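Probable sugar ABC transporter, sugar-binding protein (Streptococcus pneumoniae, PDB 2W7Y) binds the blood group A-trisaccharide and probably delivers such glycans to an ABC transporter for uptake. Local coordinates at residues F201-P206 with N257-A262. Residues are numbered along the deposited sequence; the frame is centred on the assembly and turned at random.
With A2G (2-acetamido-2-deoxy-alpha-D-galactopyranose), chain C.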
loop_
_atom_site.group_PDB
_atom_site.type_symbol
_atom_site.label_atom_id
_atom_site.label_comp_id
_atom_site.label_asym_id
_atom_site.label_seq_id
_atom_site.Cartn_x
_atom_site.Cartn_y
_atom_site.Cartn_z
ATOM N N PHE A 201 9.901 -10.470 -12.445
ATOM C CA PHE A 201 9.463 -9.724 -11.267
ATOM C C PHE A 201 9.499 -10.585 -10.008
ATOM O O PHE A 201 9.512 -11.819 -10.082
ATOM C CB PHE A 201 8.055 -9.138 -11.478
ATOM C CG PHE A 201 7.011 -10.155 -11.881
ATOM C CD1 PHE A 201 6.729 -10.388 -13.227
ATOM C CD2 PHE A 201 6.296 -10.864 -10.914
ATOM C CE1 PHE A 201 5.763 -11.326 -13.609
ATOM C CE2 PHE A 201 5.330 -11.803 -11.283
ATOM C CZ PHE A 201 5.062 -12.035 -12.635
ATOM N N GLY A 202 9.522 -9.928 -8.853
ATOM C CA GLY A 202 9.339 -10.616 -7.579
ATOM C C GLY A 202 7.874 -10.937 -7.339
ATOM O O GLY A 202 7.004 -10.094 -7.560
ATOM N N ALA A 203 7.605 -12.161 -6.896
ATOM C CA ALA A 203 6.248 -12.592 -6.564
ATOM C C ALA A 203 6.108 -12.858 -5.066
ATOM O O ALA A 203 7.100 -13.032 -4.363
ATOM C CB ALA A 203 5.863 -13.823 -7.373
ATOM N N GLY A 204 4.870 -12.896 -4.587
ATOM C CA GLY A 204 4.583 -12.997 -3.155
ATOM C C GLY A 204 3.553 -11.936 -2.826
ATOM O O GLY A 204 2.465 -11.932 -3.404
ATOM N N GLU A 205 3.904 -11.026 -1.916
ATOM C CA GLU A 205 3.101 -9.825 -1.666
ATOM C C GLU A 205 2.853 -9.003 -2.945
ATOM O O GLU A 205 1.720 -8.589 -3.186
ATOM C CB GLU A 205 3.736 -8.947 -0.574
ATOM C CG GLU A 205 2.972 -7.645 -0.281
ATOM C CD GLU A 205 3.744 -6.678 0.610
ATOM O OE1 GLU A 205 3.126 -6.071 1.507
ATOM O OE2 GLU A 205 4.969 -6.520 0.418
ATOM N N PRO A 206 3.903 -8.755 -3.764
ATOM C CA PRO A 206 3.710 -7.982 -4.999
ATOM C C PRO A 206 2.729 -8.577 -6.017
ATOM O O PRO A 206 2.229 -7.847 -6.874
ATOM C CB PRO A 206 5.112 -7.946 -5.609
ATOM C CG PRO A 206 6.029 -8.158 -4.463
ATOM C CD PRO A 206 5.321 -9.128 -3.588
ATOM N N ASN A 257 11.317 -17.391 -7.660
ATOM C CA ASN A 257 11.132 -15.943 -7.553
ATOM C C ASN A 257 9.873 -15.482 -6.803
ATOM O O ASN A 257 9.432 -14.343 -6.960
ATOM C CB ASN A 257 11.225 -15.302 -8.945
ATOM C CG ASN A 257 12.511 -15.671 -9.667
ATOM O OD1 ASN A 257 12.481 -16.247 -10.756
ATOM N ND2 ASN A 257 13.651 -15.360 -9.053
ATOM N N ALA A 258 9.322 -16.363 -5.969
ATOM C CA ALA A 258 8.115 -16.057 -5.195
ATOM C C ALA A 258 8.315 -16.116 -3.674
ATOM O O ALA A 258 7.349 -16.028 -2.910
ATOM C CB ALA A 258 6.975 -16.972 -5.617
ATOM N N GLY A 259 9.563 -16.248 -3.238
ATOM C CA GLY A 259 9.866 -16.349 -1.812
ATOM C C GLY A 259 10.187 -15.035 -1.116
ATOM O O GLY A 259 11.272 -14.892 -0.535
ATOM N N GLY A 260 9.253 -14.079 -1.162
ATOM C CA GLY A 260 9.416 -12.832 -0.404
ATOM C C GLY A 260 8.367 -11.741 -0.539
ATOM O O GLY A 260 7.412 -11.866 -1.305
ATOM N N ASP A 261 8.558 -10.668 0.231
ATOM C CA ASP A 261 7.717 -9.468 0.163
ATOM C C ASP A 261 8.417 -8.358 -0.623
ATOM O O ASP A 261 9.583 -8.504 -1.008
ATOM C CB ASP A 261 7.356 -8.976 1.571
ATOM C CG ASP A 261 6.416 -9.924 2.303
ATOM O OD1 ASP A 261 6.032 -10.960 1.714
ATOM O OD2 ASP A 261 6.057 -9.635 3.471
ATOM N N ALA A 262 7.707 -7.252 -0.846
ATOM C CA ALA A 262 8.221 -6.130 -1.645
ATOM C C ALA A 262 9.557 -5.581 -1.136
ATOM O O ALA A 262 10.401 -5.151 -1.926
ATOM C CB ALA A 262 7.183 -5.011 -1.734
HETATM O O5 A2G C . 4.883 -0.960 1.099
HETATM C C1 A2G C . 3.716 -0.853 1.957
HETATM C C2 A2G C . 3.220 -2.261 2.246
HETATM N N2 A2G C . 2.064 -2.244 3.141
HETATM C C3 A2G C . 4.332 -3.064 2.934
HETATM O O3 A2G C . 3.853 -4.360 3.300
HETATM C C4 A2G C . 5.566 -3.152 2.035
HETATM O O4 A2G C . 5.259 -3.890 0.845
HETATM C C5 A2G C . 6.008 -1.730 1.667
HETATM C C6 A2G C . 7.188 -1.732 0.698
HETATM O O6 A2G C . 7.460 -0.383 0.311
HETATM C C7 A2G C . 0.928 -2.862 2.837
HETATM O O7 A2G C . 0.721 -3.472 1.787
HETATM C C8 A2G C . -0.151 -2.750 3.910
#
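E205 OE2 is gripped by two donors: the backbone N-H of A262, 3.1 Å from N to OE2, and the O4 hydroxyl of the N-acetylgalactosamine residue of the bound glycan, 2.7 Å from O4 to OE2. The amide approaches nearly head-on to the C-O bond, and its own bond is close to straight (166° at the hydrogen). The other carboxylate oxygen, E205 OE1, accepts O3 of the same sugar at 2.6 Å, so one carboxylate spans two neighbouring hydroxyls and the three hydrogen bonds together restrain its rotation. With CG anti to the backbone N (chi1 178°) and the chain extended beyond it, E205 runs alongside D261 to the sugar. The methyl of A262 lies against the polar O4, CB to O4 3.4 Å, beside OE2. R209, N279 and W282 also hydrogen-bond to this sugar, and R209 forms a long, weak ion pair with OE1. As in other solute-binding proteins of ABC importers, the glycan sits between two lobes; the two loops, leading into helices 207-215 and 262-270, contribute E205 and A262 to that pocket. Away from the glycan they are tied by A203 N to N257 O, a 2.8 Å bond lying in the carbonyl plane. Beside it the methyls of A203 and A258 pack together, CB to CB 3.8 Å. G204 CA points a hydrogen at G260 O, and G204 adopts a backbone conformation in which a beta carbon would run into the preceding carbonyl oxygen. Y265 supplies a hydroxyl to the A203 carbonyl, which also receives a CA-H contact from A258.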